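Local structure of RagB/SusD domain protein (Flavobacterium johnsoniae, 5J5U) at residues L115-G120 and D141-I146; W181-N186 and V216-D221; A193-E198 and V479-N484; P445-Y450 and G471-T476. The protein binds chitin and, as a SusD homologue from a chitin-utilization locus, probably captures chitin chains or oligosaccharides at the outer membrane for uptake. All coordinates share one frame; numbering follows the deposited sequence.

Contact 1: L115-G120 and D141-I146; sequences LTDIYG and DKQQDI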
# COMPACT_ATOMS: atom_id res chain seq x y z
N LEU A 115 -7.85 -6.58 1.74
CA LEU A 115 -8.20 -7.98 1.90
C LEU A 115 -8.35 -8.71 0.55
O LEU A 115 -7.62 -9.67 0.28
CB LEU A 115 -9.48 -8.12 2.73
CG LEU A 115 -9.81 -9.51 3.29
CD1 LEU A 115 -8.69 -10.03 4.17
CD2 LEU A 115 -11.08 -9.44 4.10
N THR A 116 -9.25 -8.22 -0.30
CA THR A 116 -9.52 -8.89 -1.57
C THR A 116 -8.24 -8.80 -2.41
O THR A 116 -7.81 -9.79 -3.03
CB THR A 116 -10.78 -8.30 -2.30
OG1 THR A 116 -11.01 -8.97 -3.54
CG2 THR A 116 -10.69 -6.75 -2.51
N ASP A 117 -7.56 -7.65 -2.34
CA ASP A 117 -6.39 -7.46 -3.19
C ASP A 117 -5.31 -8.50 -2.85
O ASP A 117 -4.52 -8.91 -3.72
CB ASP A 117 -5.85 -6.06 -3.06
CG ASP A 117 -6.61 -5.07 -3.92
OD1 ASP A 117 -7.51 -5.51 -4.68
OD2 ASP A 117 -6.30 -3.85 -3.83
N ILE A 118 -5.29 -8.95 -1.59
CA ILE A 118 -4.30 -9.94 -1.20
C ILE A 118 -4.84 -11.38 -1.44
O ILE A 118 -4.08 -12.27 -1.87
CB ILE A 118 -3.84 -9.72 0.24
CG1 ILE A 118 -2.84 -8.57 0.30
CG2 ILE A 118 -3.16 -10.97 0.80
CD1 ILE A 118 -1.48 -8.93 -0.31
N TYR A 119 -6.13 -11.64 -1.19
CA TYR A 119 -6.57 -13.06 -1.24
C TYR A 119 -7.48 -13.39 -2.40
O TYR A 119 -7.74 -14.56 -2.68
CB TYR A 119 -7.26 -13.45 0.07
CG TYR A 119 -6.39 -13.31 1.29
CD1 TYR A 119 -5.48 -14.29 1.64
CD2 TYR A 119 -6.48 -12.17 2.11
CE1 TYR A 119 -4.68 -14.18 2.78
CE2 TYR A 119 -5.67 -12.04 3.25
CZ TYR A 119 -4.78 -13.06 3.58
OH TYR A 119 -3.97 -12.96 4.69
N GLY A 120 -8.00 -12.36 -3.07
CA GLY A 120 -8.91 -12.56 -4.18
C GLY A 120 -10.37 -12.56 -3.76
O GLY A 120 -10.84 -11.60 -3.14
N ASP A 141 -17.40 -13.69 -1.99
CA ASP A 141 -17.87 -12.90 -3.14
C ASP A 141 -16.83 -12.94 -4.25
O ASP A 141 -15.63 -12.87 -3.97
CB ASP A 141 -18.15 -11.44 -2.80
CG ASP A 141 -19.14 -11.26 -1.68
OD1 ASP A 141 -19.92 -12.18 -1.37
OD2 ASP A 141 -19.16 -10.16 -1.09
N LYS A 142 -17.27 -13.03 -5.50
CA LYS A 142 -16.36 -12.84 -6.61
C LYS A 142 -15.76 -11.43 -6.55
O LYS A 142 -16.48 -10.44 -6.34
CB LYS A 142 -17.08 -13.06 -7.94
CG LYS A 142 -17.50 -14.49 -8.18
CD LYS A 142 -18.46 -14.58 -9.36
CE LYS A 142 -17.82 -14.07 -10.66
NZ LYS A 142 -18.43 -14.69 -11.89
N GLN A 143 -14.44 -11.35 -6.74
CA GLN A 143 -13.73 -10.08 -6.63
C GLN A 143 -14.35 -9.00 -7.53
O GLN A 143 -14.48 -7.85 -7.12
CB GLN A 143 -12.24 -10.24 -6.95
CG GLN A 143 -11.43 -8.94 -6.75
CD GLN A 143 -9.93 -9.10 -7.02
OE1 GLN A 143 -9.51 -9.36 -8.16
NE2 GLN A 143 -9.12 -8.93 -5.97
N GLN A 144 -14.78 -9.39 -8.72
CA GLN A 144 -15.43 -8.43 -9.63
C GLN A 144 -16.65 -7.75 -8.96
O GLN A 144 -16.83 -6.53 -9.04
CB GLN A 144 -15.86 -9.12 -10.93
CG GLN A 144 -16.69 -8.23 -11.86
CD GLN A 144 -16.94 -8.86 -13.21
OE1 GLN A 144 -17.13 -10.07 -13.31
NE2 GLN A 144 -16.96 -8.05 -14.26
N ASP A 145 -17.48 -8.55 -8.29
CA ASP A 145 -18.64 -8.02 -7.60
C ASP A 145 -18.21 -7.17 -6.39
O ASP A 145 -18.85 -6.17 -6.08
CB ASP A 145 -19.60 -9.16 -7.16
CG ASP A 145 -20.12 -9.97 -8.34
OD1 ASP A 145 -20.31 -9.37 -9.41
OD2 ASP A 145 -20.33 -11.19 -8.23
N ILE A 146 -17.14 -7.58 -5.72
CA ILE A 146 -16.66 -6.84 -4.56
C ILE A 146 -16.29 -5.45 -5.04
O ILE A 146 -16.63 -4.45 -4.41
CB ILE A 146 -15.43 -7.50 -3.87
CG1 ILE A 146 -15.78 -8.88 -3.29
CG2 ILE A 146 -14.88 -6.61 -2.77
CD1 ILE A 146 -14.63 -9.54 -2.50
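Gly120, the first residue beyond helix 98-119, brings its CA to 5.9 Å from the CA of Gln143, at the start of helix 143-160, and this is the nearest backbone approach between the two segments. The contact joins two successive helices of the helix-rich SusD-like fold, end of one to beginning of the next, and all its touching residues are buried. Gln143 does most of the reaching. With CG anti to its backbone N (chi1 -176°) and the chain extended beyond, its amide arrives at the last full turn of the first helix, where NE2 donates to Thr116 OG1 at 3.1 Å, the hydroxyl lying close to the amide plane. The other end of that amide is held as well: OE1 accepts from Trp481 N, so both polar atoms fix its rotation. Thr116 OG1 passes the chain of bonds on, donating to Gly120 O at 2.7 Å. A valine in place of Thr116 would remove the hydroxyl and would probably leave both the Gln143 N-H and the Gly120 carbonyl without their mate in a buried place. One turn after Gln143, Ile146 lays CD1 against the same threonine, 3.8 Å from Thr116 OG1 and close to CB.

Contact 2: W181-N186 and V216-D221; sequences WKKLAN and VFESND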
# COMPACT_ATOMS: atom_id res chain seq x y z
N TRP A 181 -13.31 13.91 3.70
CA TRP A 181 -13.85 12.59 3.49
C TRP A 181 -14.35 12.41 2.05
O TRP A 181 -14.20 11.33 1.46
CB TRP A 181 -14.95 12.28 4.50
CG TRP A 181 -14.38 11.80 5.79
CD1 TRP A 181 -14.22 12.52 6.94
CD2 TRP A 181 -13.84 10.50 6.05
NE1 TRP A 181 -13.63 11.74 7.91
CE2 TRP A 181 -13.38 10.50 7.39
CE3 TRP A 181 -13.69 9.34 5.28
CZ2 TRP A 181 -12.80 9.37 7.97
CZ3 TRP A 181 -13.12 8.22 5.87
CH2 TRP A 181 -12.68 8.24 7.20
N LYS A 182 -14.91 13.47 1.47
CA LYS A 182 -15.34 13.42 0.08
C LYS A 182 -14.18 13.08 -0.85
O LYS A 182 -14.23 12.11 -1.62
CB LYS A 182 -15.99 14.73 -0.35
CG LYS A 182 -17.35 14.96 0.29
CD LYS A 182 -17.98 16.28 -0.11
CE LYS A 182 -19.48 16.27 0.20
NZ LYS A 182 -20.34 16.08 -1.02
N LYS A 183 -13.11 13.87 -0.74
CA LYS A 183 -11.95 13.67 -1.61
C LYS A 183 -11.23 12.35 -1.35
O LYS A 183 -10.69 11.75 -2.28
CB LYS A 183 -10.98 14.84 -1.46
CG LYS A 183 -11.64 16.19 -1.69
CD LYS A 183 -10.64 17.32 -1.63
CE LYS A 183 -10.62 17.93 -0.24
NZ LYS A 183 -9.59 18.99 -0.15
N LEU A 184 -11.24 11.87 -0.09
CA LEU A 184 -10.68 10.55 0.22
C LEU A 184 -11.47 9.47 -0.50
O LEU A 184 -10.89 8.52 -1.05
CB LEU A 184 -10.68 10.26 1.73
CG LEU A 184 -10.35 8.80 2.05
CD1 LEU A 184 -8.91 8.47 1.75
CD2 LEU A 184 -10.68 8.44 3.50
N ALA A 185 -12.79 9.63 -0.51
CA ALA A 185 -13.68 8.72 -1.20
C ALA A 185 -13.35 8.67 -2.69
O ALA A 185 -13.23 7.59 -3.28
CB ALA A 185 -15.13 9.13 -0.99
N ASN A 186 -13.15 9.84 -3.29
CA ASN A 186 -12.84 9.89 -4.72
C ASN A 186 -11.43 9.38 -5.10
O ASN A 186 -11.23 8.84 -6.19
CB ASN A 186 -13.02 11.31 -5.24
CG ASN A 186 -14.47 11.73 -5.27
OD1 ASN A 186 -15.36 10.94 -5.62
ND2 ASN A 186 -14.73 12.97 -4.87
N VAL A 216 -10.50 14.56 -6.38
CA VAL A 216 -9.60 13.82 -5.51
C VAL A 216 -8.79 14.76 -4.62
O VAL A 216 -9.11 15.94 -4.51
CB VAL A 216 -8.64 12.90 -6.31
CG1 VAL A 216 -9.42 11.80 -7.02
CG2 VAL A 216 -7.78 13.70 -7.28
N PHE A 217 -7.76 14.23 -3.97
CA PHE A 217 -6.89 15.04 -3.12
C PHE A 217 -6.38 16.24 -3.90
O PHE A 217 -6.10 16.13 -5.11
CB PHE A 217 -5.72 14.22 -2.59
CG PHE A 217 -6.10 13.22 -1.53
CD1 PHE A 217 -7.30 13.32 -0.87
CD2 PHE A 217 -5.22 12.19 -1.19
CE1 PHE A 217 -7.64 12.41 0.11
CE2 PHE A 217 -5.56 11.28 -0.21
CZ PHE A 217 -6.77 11.39 0.45
N GLU A 218 -6.27 17.39 -3.22
CA GLU A 218 -5.81 18.61 -3.92
C GLU A 218 -4.41 19.04 -3.48
O GLU A 218 -3.78 19.83 -4.16
CB GLU A 218 -6.79 19.77 -3.74
CG GLU A 218 -8.10 19.58 -4.52
CD GLU A 218 -9.18 20.59 -4.15
OE1 GLU A 218 -8.96 21.80 -4.41
OE2 GLU A 218 -10.22 20.18 -3.59
N SER A 219 -3.94 18.52 -2.35
CA SER A 219 -2.54 18.68 -1.95
C SER A 219 -2.20 17.68 -0.86
O SER A 219 -3.08 16.95 -0.39
CB SER A 219 -2.25 20.09 -1.43
OG SER A 219 -2.90 20.27 -0.19
N ASN A 220 -0.94 17.69 -0.42
CA ASN A 220 -0.49 16.83 0.67
C ASN A 220 -1.24 17.04 1.98
O ASN A 220 -1.22 16.17 2.86
CB ASN A 220 1.01 17.04 0.89
CG ASN A 220 1.87 16.21 -0.06
OD1 ASN A 220 1.36 15.58 -1.00
ND2 ASN A 220 3.17 16.20 0.19
N ASP A 221 -1.90 18.20 2.13
CA ASP A 221 -2.71 18.49 3.32
C ASP A 221 -3.89 17.55 3.47
O ASP A 221 -4.41 17.36 4.56
CB ASP A 221 -3.23 19.92 3.27
CG ASP A 221 -2.13 20.94 3.43
OD1 ASP A 221 -1.02 20.54 3.85
OD2 ASP A 221 -2.38 22.13 3.13
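Lys183, Val216 and Phe217 carry this contact, in which the loop leaving helix 201-214 is laid along one side of helix 178-195. Val216 comes closest in the backbone, its CA 4.6 Å from that of Lys183, and the lysine spreads its aliphatic chain over the loop: CB, CG and CD all lie near Val216 O, with CD at 3.5 Å. The chain then bends at chi3 (-96°) and crosses the Glu218 side chain at about a right angle. There NZ stands 3.7 Å from Glu218 OE2, a long salt bridge; the stronger partner of Lys183 NZ is Asp222, which also accepts from Glu218 N. Val216 meets the helix with its side chain too: CG1, beside the backbone N, touches the helix backbone at Asn186 O and reaches to 4.0 Å from Asn186 CB.

Phe217 starts out pointing from the helix, yet its ring returns to it. CE1 lies 3.6 Å from Leu184 CA, against the main chain itself, and the ring runs alongside the leucine side chain, pointing the same way, with CZ 3.8 Å from Leu184 CD1. An alanine in place of Phe217 would probably open a gap beside Leu184, the loop losing the ring's share of its apolar hold on the helix. Tyr337 of helix 337-349 also touches the ring.

Between the two segments themselves the grip rests on shape and apolar burial, with the Lys183-Glu218 pair a looser electrostatic addition at the exposed margin; hydrogen bonds come from just outside, Phe217 N pairing with Thr187 OG1 and Asn186 ND2 with Gly215 O.

Contact 3: A193-E198 and V479-N484; sequences AMRISE and VWWDVN
Ile196, where the chain leaves helix 178-195, faces Trp481 in a type I beta turn running from Val479 to Asp482, their CA atoms 5.5 Å apart. The C-terminal tail thus closes onto a helix end some 280 residues earlier. No direct hydrogen bond joins the two backbones; instead a water sits between them, giving its protons to Arg195 O and Trp481 O and accepting from Glu198 N at 2.8 Å, so that three backbone groups are satisfied at once.

Trp481 is the centre of the packing. Arg195, with CG anti to its backbone N (chi1 -164°), lays that methylene over the indole in a CH-pi contact, 3.7 Å from CG to the centroid of the five-membered ring and 13° off the normal. Val479 CG2 covers the opposite face, leaving the indole sandwiched between aliphatic groups. Ile196 CG2 meets the other tryptophan, 3.5 Å from Trp480 CZ3, and farther along Val483 CG2 approaches Glu198 CB at 3.7 Å.

The polar ends turn toward neighbouring helices: Trp481 NE1 bonds Asp117 of helix 98-119, Arg195 NH1 forms salt bridges with that aspartate and with Glu417 of helix 415-425, and Tyr147 of helix 143-160 packs on both side chains.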
# COMPACT_ATOMS: atom_id res chain seq x y z
N ALA A 193 -10.22 2.20 -9.62
CA ALA A 193 -10.43 2.29 -11.06
C ALA A 193 -9.19 1.87 -11.80
O ALA A 193 -9.26 1.07 -12.73
CB ALA A 193 -10.82 3.70 -11.47
N MET A 194 -8.04 2.40 -11.39
CA MET A 194 -6.80 2.03 -12.07
C MET A 194 -6.50 0.55 -11.85
O MET A 194 -5.98 -0.12 -12.74
CB MET A 194 -5.64 2.91 -11.63
CG MET A 194 -5.80 4.38 -12.08
SD MET A 194 -6.19 4.65 -13.84
CE MET A 194 -7.94 4.66 -13.80
N ARG A 195 -6.87 0.03 -10.68
CA ARG A 195 -6.49 -1.35 -10.40
C ARG A 195 -7.19 -2.33 -11.37
O ARG A 195 -6.65 -3.39 -11.65
CB ARG A 195 -6.78 -1.72 -8.94
CG ARG A 195 -6.05 -2.99 -8.51
CD ARG A 195 -5.52 -2.86 -7.10
NE ARG A 195 -4.48 -1.85 -6.99
CZ ARG A 195 -4.24 -1.16 -5.89
NH1 ARG A 195 -4.95 -1.41 -4.80
NH2 ARG A 195 -3.27 -0.24 -5.86
N ILE A 196 -8.37 -1.98 -11.89
CA ILE A 196 -9.02 -2.85 -12.87
C ILE A 196 -8.85 -2.41 -14.32
O ILE A 196 -9.67 -2.76 -15.17
CB ILE A 196 -10.53 -2.99 -12.59
CG1 ILE A 196 -11.21 -1.62 -12.60
CG2 ILE A 196 -10.76 -3.74 -11.28
CD1 ILE A 196 -12.71 -1.69 -12.48
N SER A 197 -7.78 -1.68 -14.62
CA SER A 197 -7.55 -1.17 -15.97
C SER A 197 -7.31 -2.30 -16.95
O SER A 197 -7.71 -2.22 -18.11
CB SER A 197 -6.35 -0.20 -15.99
OG SER A 197 -5.16 -0.89 -15.66
N GLU A 198 -6.66 -3.37 -16.49
CA GLU A 198 -6.31 -4.48 -17.36
C GLU A 198 -7.47 -5.44 -17.56
O GLU A 198 -7.62 -6.03 -18.64
CB GLU A 198 -5.09 -5.23 -16.81
CG GLU A 198 -3.89 -4.35 -16.59
CD GLU A 198 -3.65 -3.38 -17.75
OE1 GLU A 198 -3.07 -3.79 -18.79
OE2 GLU A 198 -4.03 -2.20 -17.62
N VAL A 479 -5.46 -13.17 -8.52
CA VAL A 479 -6.72 -12.51 -8.19
C VAL A 479 -7.29 -12.06 -9.52
O VAL A 479 -6.58 -11.97 -10.52
CB VAL A 479 -6.54 -11.31 -7.18
CG1 VAL A 479 -5.86 -11.76 -5.92
CG2 VAL A 479 -5.72 -10.18 -7.81
N TRP A 480 -8.59 -11.79 -9.54
CA TRP A 480 -9.35 -11.51 -10.77
C TRP A 480 -8.80 -10.36 -11.61
O TRP A 480 -8.78 -10.45 -12.84
CB TRP A 480 -10.82 -11.25 -10.38
CG TRP A 480 -11.65 -10.56 -11.42
CD1 TRP A 480 -12.20 -11.12 -12.54
CD2 TRP A 480 -12.00 -9.17 -11.45
NE1 TRP A 480 -12.87 -10.16 -13.26
CE2 TRP A 480 -12.77 -8.96 -12.61
CE3 TRP A 480 -11.76 -8.09 -10.60
CZ2 TRP A 480 -13.29 -7.70 -12.95
CZ3 TRP A 480 -12.27 -6.84 -10.93
CH2 TRP A 480 -13.03 -6.65 -12.10
N TRP A 481 -8.37 -9.26 -10.98
CA TRP A 481 -7.94 -8.10 -11.77
C TRP A 481 -6.53 -8.24 -12.34
O TRP A 481 -6.09 -7.43 -13.15
CB TRP A 481 -8.05 -6.79 -10.98
CG TRP A 481 -7.45 -6.69 -9.59
CD1 TRP A 481 -8.15 -6.49 -8.44
CD2 TRP A 481 -6.06 -6.74 -9.22
NE1 TRP A 481 -7.29 -6.42 -7.38
CE2 TRP A 481 -6.01 -6.56 -7.83
CE3 TRP A 481 -4.87 -6.87 -9.93
CZ2 TRP A 481 -4.81 -6.55 -7.12
CZ3 TRP A 481 -3.68 -6.86 -9.23
CH2 TRP A 481 -3.65 -6.70 -7.84
N ASP A 482 -5.83 -9.26 -11.91
CA ASP A 482 -4.47 -9.55 -12.37
C ASP A 482 -4.51 -10.51 -13.57
O ASP A 482 -4.55 -11.73 -13.41
CB ASP A 482 -3.66 -10.09 -11.18
CG ASP A 482 -2.25 -10.54 -11.54
OD1 ASP A 482 -1.81 -10.39 -12.71
OD2 ASP A 482 -1.55 -11.02 -10.62
N VAL A 483 -4.54 -9.94 -14.77
CA VAL A 483 -4.73 -10.72 -15.99
C VAL A 483 -3.43 -10.69 -16.81
O VAL A 483 -3.32 -10.09 -17.88
CB VAL A 483 -6.02 -10.22 -16.78
CG1 VAL A 483 -7.31 -10.44 -15.96
CG2 VAL A 483 -5.94 -8.78 -17.17
N ASN A 484 -2.48 -11.47 -16.27
CA ASN A 484 -1.03 -11.31 -16.33
C ASN A 484 -0.64 -9.93 -16.88
O ASN A 484 -0.89 -9.59 -18.04
CB ASN A 484 -0.28 -12.39 -17.16
CG ASN A 484 -1.05 -13.73 -17.36
OD1 ASN A 484 -0.57 -14.57 -18.13
ND2 ASN A 484 -2.29 -13.83 -16.91
O HOH W 1 -6.64 -4.90 -14.12

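Contact 4: P445-Y450 and G471-T476; sequences PTRLYY and GTNDWT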
# COMPACT_ATOMS: atom_id res chain seq x y z
N PRO A 445 5.25 -14.68 -5.85
CA PRO A 445 3.90 -15.05 -5.46
C PRO A 445 2.90 -13.98 -5.87
O PRO A 445 3.19 -12.78 -5.72
CB PRO A 445 4.00 -15.18 -3.94
CG PRO A 445 5.45 -15.49 -3.70
CD PRO A 445 6.18 -14.67 -4.71
N THR A 446 1.75 -14.40 -6.38
CA THR A 446 0.80 -13.43 -6.90
C THR A 446 -0.47 -13.29 -6.04
O THR A 446 -1.38 -12.55 -6.40
CB THR A 446 0.42 -13.76 -8.36
OG1 THR A 446 0.22 -15.17 -8.50
CG2 THR A 446 1.57 -13.31 -9.29
N ARG A 447 -0.52 -14.00 -4.92
CA ARG A 447 -1.54 -13.78 -3.88
C ARG A 447 -1.08 -14.49 -2.61
O ARG A 447 -0.15 -15.27 -2.67
CB ARG A 447 -2.92 -14.30 -4.30
CG ARG A 447 -2.97 -15.85 -4.41
CD ARG A 447 -4.33 -16.39 -4.90
NE ARG A 447 -5.36 -16.40 -3.86
CZ ARG A 447 -5.56 -17.39 -2.97
NH1 ARG A 447 -4.79 -18.46 -2.98
NH2 ARG A 447 -6.54 -17.29 -2.06
N LEU A 448 -1.71 -14.22 -1.48
CA LEU A 448 -1.53 -15.06 -0.30
C LEU A 448 -2.78 -15.95 -0.18
O LEU A 448 -3.79 -15.73 -0.87
CB LEU A 448 -1.29 -14.22 0.96
CG LEU A 448 -0.04 -13.31 0.94
CD1 LEU A 448 0.07 -12.52 2.24
CD2 LEU A 448 1.25 -14.12 0.70
N TYR A 449 -2.71 -16.98 0.66
CA TYR A 449 -3.71 -18.04 0.59
C TYR A 449 -4.65 -18.05 1.81
O TYR A 449 -4.26 -17.67 2.92
CB TYR A 449 -3.00 -19.39 0.40
CG TYR A 449 -1.84 -19.65 1.36
CD1 TYR A 449 -0.54 -19.32 1.01
CD2 TYR A 449 -2.06 -20.24 2.60
CE1 TYR A 449 0.53 -19.55 1.88
CE2 TYR A 449 -1.00 -20.49 3.46
CZ TYR A 449 0.29 -20.14 3.09
OH TYR A 449 1.34 -20.36 3.96
N TYR A 450 -5.89 -18.50 1.59
CA TYR A 450 -6.87 -18.60 2.67
C TYR A 450 -6.38 -19.59 3.72
O TYR A 450 -5.76 -20.59 3.37
CB TYR A 450 -8.23 -19.07 2.17
CG TYR A 450 -8.80 -18.47 0.90
CD1 TYR A 450 -8.87 -17.11 0.69
CD2 TYR A 450 -9.32 -19.31 -0.09
CE1 TYR A 450 -9.44 -16.59 -0.49
CE2 TYR A 450 -9.88 -18.82 -1.25
CZ TYR A 450 -9.94 -17.47 -1.45
OH TYR A 450 -10.50 -17.02 -2.63
N GLY A 471 -8.81 -24.66 -9.04
CA GLY A 471 -8.65 -25.85 -8.22
C GLY A 471 -7.66 -25.76 -7.08
O GLY A 471 -7.50 -26.73 -6.34
N THR A 472 -6.96 -24.64 -6.92
CA THR A 472 -6.01 -24.49 -5.80
C THR A 472 -6.24 -23.28 -4.90
O THR A 472 -6.87 -22.31 -5.30
CB THR A 472 -4.53 -24.41 -6.30
OG1 THR A 472 -4.45 -23.47 -7.35
CG2 THR A 472 -4.05 -25.74 -6.81
N ASN A 473 -5.77 -23.38 -3.67
CA ASN A 473 -5.65 -22.26 -2.74
C ASN A 473 -4.18 -22.08 -2.48
O ASN A 473 -3.68 -22.47 -1.44
CB ASN A 473 -6.40 -22.48 -1.43
CG ASN A 473 -6.16 -21.34 -0.44
OD1 ASN A 473 -6.00 -20.17 -0.84
ND2 ASN A 473 -6.11 -21.68 0.85
N ASP A 474 -3.50 -21.54 -3.48
CA ASP A 474 -2.06 -21.44 -3.49
C ASP A 474 -1.61 -19.97 -3.69
O ASP A 474 -2.37 -19.14 -4.18
CB ASP A 474 -1.49 -22.35 -4.57
CG ASP A 474 -0.06 -22.69 -4.33
OD1 ASP A 474 0.29 -22.86 -3.14
OD2 ASP A 474 0.71 -22.80 -5.31
N TRP A 475 -0.38 -19.68 -3.27
CA TRP A 475 0.23 -18.35 -3.40
C TRP A 475 0.71 -18.02 -4.83
O TRP A 475 1.06 -16.90 -5.12
CB TRP A 475 1.28 -18.25 -2.27
CG TRP A 475 2.75 -18.72 -2.37
CD1 TRP A 475 3.86 -17.94 -2.22
CD2 TRP A 475 3.24 -20.05 -2.58
NE1 TRP A 475 5.00 -18.70 -2.31
CE2 TRP A 475 4.65 -20.00 -2.54
CE3 TRP A 475 2.63 -21.31 -2.75
CZ2 TRP A 475 5.46 -21.15 -2.70
CZ3 TRP A 475 3.44 -22.46 -2.92
CH2 TRP A 475 4.85 -22.36 -2.90
N THR A 476 0.71 -19.02 -5.72
CA THR A 476 0.93 -18.85 -7.16
C THR A 476 -0.39 -18.65 -7.93
O THR A 476 -0.38 -18.51 -9.16
CB THR A 476 1.65 -20.06 -7.76
OG1 THR A 476 1.02 -21.25 -7.28
CG2 THR A 476 3.12 -20.09 -7.32
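Two extended loops of this SusD-like protein run antiparallel here, their touching parts 171° apart in direction, without forming a regular sheet; Asn473 ties one end to Tyr450 and Trp475 the other to Pro445. Asn473 uses its side chain as a backbone would: OD1 accepts from Tyr450 N, in the carbonyl plane and on a lone pair, while ND2 donates to Tyr450 O at 2.8 Å. The same OD1 takes two more bonds from Arg447, whose NH1 (3.0 Å) and NH2 both point at it end-on and in the guanidinium plane. NH1 also donates to Asp474 O at 2.8 Å, from above the plane of that carbonyl. Three donors on one amide oxygen, with ND2 held too, leave the asparagine little freedom to turn. Arg447 NH2 in addition sits over the face of the Tyr450 ring.

At the other end, Trp475 O receives Thr446 N at 2.9 Å, nearly along its C=O axis, and a weaker bond from Arg447 N. Pro445 CB and CG press against the pyrrole side of the indole, CB 3.3 Å from Trp475 CD1, and the edge of the Tyr449 ring meets Trp475 CB.

Behind the pair lie several helices: Pro445 packs on Phe45 of helix 31-45, Tyr450 on Tyr462 and Ala465 of helix 459-468, and Arg447 NH2 also bonds Tyr119 O at the end of helix 98-119.

How the contacts relate
Contacts 1, 3 and 4 form one connected region, with contact 1 touching both of the others; contact 2 stands apart, about 34 Å between centres from contact 4 and on the opposite side of the chain's centre. Helix 178-195 serves both contacts 2 and 3, and the end of helix 98-119 in contact 1 meets the tail of contact 3 through Asp117 and the loop of contact 4 through Ile118 and Tyr119. Contacts 1 and 2 are buried, the first pinned by a single amide-hydroxyl bond, the second chiefly apolar. The partly buried pair differ again: contact 3 relies on indole packing and a bridging water, contact 4 on a dense set of direct hydrogen bonds.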